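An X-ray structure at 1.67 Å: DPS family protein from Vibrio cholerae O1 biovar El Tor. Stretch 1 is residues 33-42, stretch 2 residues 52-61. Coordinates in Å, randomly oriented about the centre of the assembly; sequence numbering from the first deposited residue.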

# COMPACT_ATOMS: atom_id res chain seq x y z
N PHE B 33 -4.38 33.29 -11.16
CA PHE B 33 -4.03 32.29 -12.14
C PHE B 33 -4.67 30.93 -11.82
O PHE B 33 -5.13 30.22 -12.73
CB PHE B 33 -2.51 32.21 -12.17
CG PHE B 33 -1.92 31.41 -13.32
CD1 PHE B 33 -2.26 31.65 -14.65
CD2 PHE B 33 -0.91 30.52 -13.06
CE1 PHE B 33 -1.67 30.99 -15.69
CE2 PHE B 33 -0.29 29.83 -14.12
CZ PHE B 33 -0.67 30.08 -15.45
N TYR B 34 -4.63 30.54 -10.54
CA TYR B 34 -5.26 29.33 -10.11
C TYR B 34 -6.76 29.34 -10.50
O TYR B 34 -7.29 28.34 -11.04
CB TYR B 34 -5.10 29.15 -8.61
CG TYR B 34 -5.95 28.05 -8.03
CD1 TYR B 34 -5.48 26.74 -8.00
CD2 TYR B 34 -7.19 28.32 -7.48
CE1 TYR B 34 -6.24 25.72 -7.43
CE2 TYR B 34 -7.97 27.30 -6.95
CZ TYR B 34 -7.49 26.00 -6.94
OH TYR B 34 -8.23 24.96 -6.42
N MSE B 35 -7.41 30.46 -10.25
CA MSE B 35 -8.83 30.61 -10.52
C MSE B 35 -9.05 30.46 -12.01
O MSE B 35 -9.97 29.75 -12.43
CB MSE B 35 -9.39 31.96 -9.99
CG MSE B 35 -10.88 32.13 -10.07
SE MSE B 35 -11.70 30.87 -8.81
CE MSE B 35 -12.40 29.75 -10.07
N ASN B 36 -8.24 31.14 -12.82
CA ASN B 36 -8.34 30.97 -14.27
C ASN B 36 -8.22 29.52 -14.72
O ASN B 36 -8.95 29.06 -15.61
CB ASN B 36 -7.29 31.82 -15.01
CG ASN B 36 -7.52 33.32 -14.89
OD1 ASN B 36 -8.56 33.76 -14.48
ND2 ASN B 36 -6.47 34.10 -15.22
N THR B 37 -7.28 28.79 -14.11
CA THR B 37 -7.01 27.41 -14.44
C THR B 37 -8.16 26.49 -14.01
O THR B 37 -8.49 25.52 -14.73
CB THR B 37 -5.67 26.94 -13.84
OG1 THR B 37 -4.66 27.87 -14.23
CG2 THR B 37 -5.29 25.53 -14.35
N ARG B 38 -8.82 26.80 -12.87
CA ARG B 38 -10.01 26.09 -12.50
C ARG B 38 -11.08 26.28 -13.58
O ARG B 38 -11.74 25.30 -13.98
CB ARG B 38 -10.50 26.56 -11.14
CG ARG B 38 -9.57 26.13 -10.03
CD ARG B 38 -9.92 24.80 -9.55
NE ARG B 38 -10.93 24.83 -8.48
CZ ARG B 38 -11.38 23.74 -7.90
NH1 ARG B 38 -10.95 22.57 -8.31
NH2 ARG B 38 -12.24 23.80 -6.88
N GLY B 39 -11.23 27.51 -14.07
CA GLY B 39 -12.15 27.79 -15.16
C GLY B 39 -11.79 26.98 -16.41
O GLY B 39 -12.65 26.44 -17.11
N TYR B 40 -10.51 26.93 -16.73
CA TYR B 40 -10.10 26.18 -17.92
C TYR B 40 -10.53 24.71 -17.83
O TYR B 40 -10.98 24.12 -18.83
CB TYR B 40 -8.59 26.25 -18.13
CG TYR B 40 -7.96 27.64 -18.30
CD1 TYR B 40 -8.68 28.73 -18.72
CD2 TYR B 40 -6.59 27.82 -18.10
CE1 TYR B 40 -8.05 29.99 -18.89
CE2 TYR B 40 -5.97 29.01 -18.26
CZ TYR B 40 -6.67 30.13 -18.66
OH TYR B 40 -6.07 31.35 -18.84
N HIS B 41 -10.32 24.12 -16.64
CA HIS B 41 -10.76 22.76 -16.30
C HIS B 41 -12.24 22.56 -16.48
O HIS B 41 -12.67 21.62 -17.11
CB HIS B 41 -10.31 22.47 -14.86
CG HIS B 41 -10.90 21.27 -14.22
ND1 HIS B 41 -10.55 19.97 -14.57
CD2 HIS B 41 -11.73 21.17 -13.16
CE1 HIS B 41 -11.18 19.13 -13.77
NE2 HIS B 41 -11.93 19.82 -12.92
N TRP B 42 -13.03 23.42 -15.86
CA TRP B 42 -14.49 23.31 -15.92
C TRP B 42 -15.04 23.49 -17.30
O TRP B 42 -16.01 22.78 -17.67
CB TRP B 42 -15.14 24.34 -14.99
CG TRP B 42 -14.92 24.04 -13.53
CD1 TRP B 42 -14.74 22.83 -12.95
CD2 TRP B 42 -14.82 25.01 -12.49
NE1 TRP B 42 -14.53 22.97 -11.61
CE2 TRP B 42 -14.57 24.30 -11.29
CE3 TRP B 42 -14.90 26.39 -12.46
CZ2 TRP B 42 -14.43 24.93 -10.09
CZ3 TRP B 42 -14.76 27.05 -11.23
CH2 TRP B 42 -14.50 26.29 -10.06
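Stretch 2 (52-61) LHAKFEEIYT

Stretch 2 packs against stretch 1 as the second member of an antiparallel helix pair, and the contact is predominantly aromatic, fastened at one end by two reciprocal histidine hydrogen bonds. Both stretches are helical throughout, each an internal segment of a longer helix, with i to i+4 backbone bonds such as Tyr60 N to Phe56 O at 2.9 Å. The axes approach to 8.3 Å with a signed crossing angle of -162°, so the helices run nearly alongside each other in opposite directions. In register, Tyr60 lies across from Tyr34, their CA atoms 5.7 Å apart, and His53 from His41, CA to CA 4.9 Å. Together the stretches bury 601 Å².

The histidine end is the tightest. His53 ND1 donates to His41 O at 3.0 Å, and His41 ND1 donates to His53 O at 2.8 Å. Each imidazole thus reaches the other helix's backbone carbonyl, a task for which histidine suits well, since it couples a polar ND1 to a flat ring. Both side chains adopt the t rotamer, and the rings form an offset stack with centroids 3.9 Å apart and planes at 16°. Over the opposite face of the His41 ring comes Tyr60 OH, as the edge of the tyrosine ring points toward that face. His41 is a knob among His53, Phe56, Glu57 and Tyr60; its CB also lies 3.8 Å from Phe56 CB.

Tyr60 is the reciprocal knob, seated among Tyr34, Thr37, Arg38 and His41. Its CA-to-CB bond points toward stretch 1, and its p rotamer lays the large ring along that helix. The aliphatic part of Arg38 covers one face, with Arg38 CD 3.4 Å from the ring centroid and almost on its normal; the long side chain combines this apolar packing with a polar end, Arg38 NH1 lying 3.0 Å from Tyr60 OH. At the other end of the tyrosine, Tyr34 CE1 packs 3.7 Å from Tyr60 CB.

Thr37 points toward stretch 2 and presents its methyl, with CG2 3.8 Å from Tyr60 CB and 4.0 Å from Ile59 CG2, while its hydroxyl is satisfied within its own helix by the bond from Thr37 OG1 to Phe33 O at 2.8 Å. Phe56 also points across, offering a broad apolar face to Tyr40: Tyr40 CB sits 3.8 Å from the Phe56 ring centroid, and the tyrosine ring turns its edge toward the same residue's face.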

# COMPACT_ATOMS: atom_id res chain seq x y z
N LEU B 52 -7.48 17.42 -21.47
CA LEU B 52 -7.22 18.71 -20.85
C LEU B 52 -7.99 18.93 -19.56
O LEU B 52 -7.49 19.61 -18.66
CB LEU B 52 -7.49 19.84 -21.86
CG LEU B 52 -6.59 19.88 -23.09
CD1 LEU B 52 -6.92 21.08 -23.98
CD2 LEU B 52 -5.10 19.90 -22.67
N HIS B 53 -9.16 18.32 -19.40
CA HIS B 53 -9.86 18.34 -18.10
C HIS B 53 -8.88 17.79 -17.06
O HIS B 53 -8.69 18.40 -16.00
CB HIS B 53 -11.15 17.52 -18.21
CG HIS B 53 -12.07 17.55 -17.02
ND1 HIS B 53 -12.81 18.67 -16.66
CD2 HIS B 53 -12.41 16.58 -16.14
CE1 HIS B 53 -13.53 18.39 -15.60
NE2 HIS B 53 -13.30 17.14 -15.24
N ALA B 54 -8.20 16.71 -17.42
CA ALA B 54 -7.25 16.09 -16.51
C ALA B 54 -5.95 16.93 -16.38
O ALA B 54 -5.45 17.12 -15.25
CB ALA B 54 -6.91 14.66 -16.93
N LYS B 55 -5.43 17.44 -17.50
CA LYS B 55 -4.20 18.26 -17.45
C LYS B 55 -4.35 19.53 -16.63
O LYS B 55 -3.48 19.86 -15.83
CB LYS B 55 -3.69 18.56 -18.86
CG LYS B 55 -2.37 19.32 -18.96
CD LYS B 55 -1.20 18.74 -18.19
CE LYS B 55 -0.89 17.34 -18.67
NZ LYS B 55 0.43 16.84 -18.08
N PHE B 56 -5.45 20.23 -16.84
CA PHE B 56 -5.72 21.47 -16.11
C PHE B 56 -5.83 21.19 -14.62
O PHE B 56 -5.37 21.99 -13.81
CB PHE B 56 -6.94 22.19 -16.65
CG PHE B 56 -6.76 22.72 -18.06
CD1 PHE B 56 -5.57 23.30 -18.48
CD2 PHE B 56 -7.80 22.70 -18.94
CE1 PHE B 56 -5.45 23.78 -19.80
CE2 PHE B 56 -7.70 23.18 -20.20
CZ PHE B 56 -6.51 23.71 -20.64
N GLU B 57 -6.47 20.08 -14.24
CA GLU B 57 -6.51 19.69 -12.84
C GLU B 57 -5.11 19.42 -12.26
O GLU B 57 -4.81 19.86 -11.15
CB GLU B 57 -7.44 18.48 -12.64
CG GLU B 57 -7.54 18.02 -11.23
CD GLU B 57 -8.41 16.77 -11.06
OE1 GLU B 57 -8.35 15.85 -11.90
OE2 GLU B 57 -9.07 16.69 -10.02
N GLU B 58 -4.26 18.73 -13.01
CA GLU B 58 -2.88 18.52 -12.57
C GLU B 58 -2.21 19.87 -12.31
O GLU B 58 -1.54 20.06 -11.30
CB GLU B 58 -2.13 17.75 -13.65
CG GLU B 58 -0.73 17.53 -13.35
CD GLU B 58 0.02 16.89 -14.51
OE1 GLU B 58 -0.64 16.36 -15.41
OE2 GLU B 58 1.26 16.89 -14.45
N ILE B 59 -2.40 20.79 -13.23
CA ILE B 59 -1.75 22.09 -13.18
C ILE B 59 -2.26 22.92 -11.99
O ILE B 59 -1.45 23.43 -11.21
CB ILE B 59 -1.86 22.83 -14.49
CG1 ILE B 59 -0.94 22.08 -15.50
CG2 ILE B 59 -1.47 24.29 -14.27
CD1 ILE B 59 -1.02 22.54 -16.92
N TYR B 60 -3.58 23.03 -11.81
CA TYR B 60 -4.06 23.79 -10.65
C TYR B 60 -3.79 23.14 -9.28
O TYR B 60 -3.61 23.87 -8.28
CB TYR B 60 -5.52 24.25 -10.78
CG TYR B 60 -6.63 23.24 -10.66
CD1 TYR B 60 -7.51 23.07 -11.69
CD2 TYR B 60 -6.84 22.55 -9.50
CE1 TYR B 60 -8.56 22.20 -11.57
CE2 TYR B 60 -7.91 21.66 -9.36
CZ TYR B 60 -8.76 21.52 -10.40
OH TYR B 60 -9.84 20.64 -10.27
N THR B 61 -3.65 21.82 -9.24
CA THR B 61 -3.29 21.10 -8.03
C THR B 61 -1.87 21.50 -7.60
O THR B 61 -1.60 21.72 -6.41
CB THR B 61 -3.44 19.59 -8.25
OG1 THR B 61 -4.83 19.32 -8.48
CG2 THR B 61 -3.01 18.83 -7.03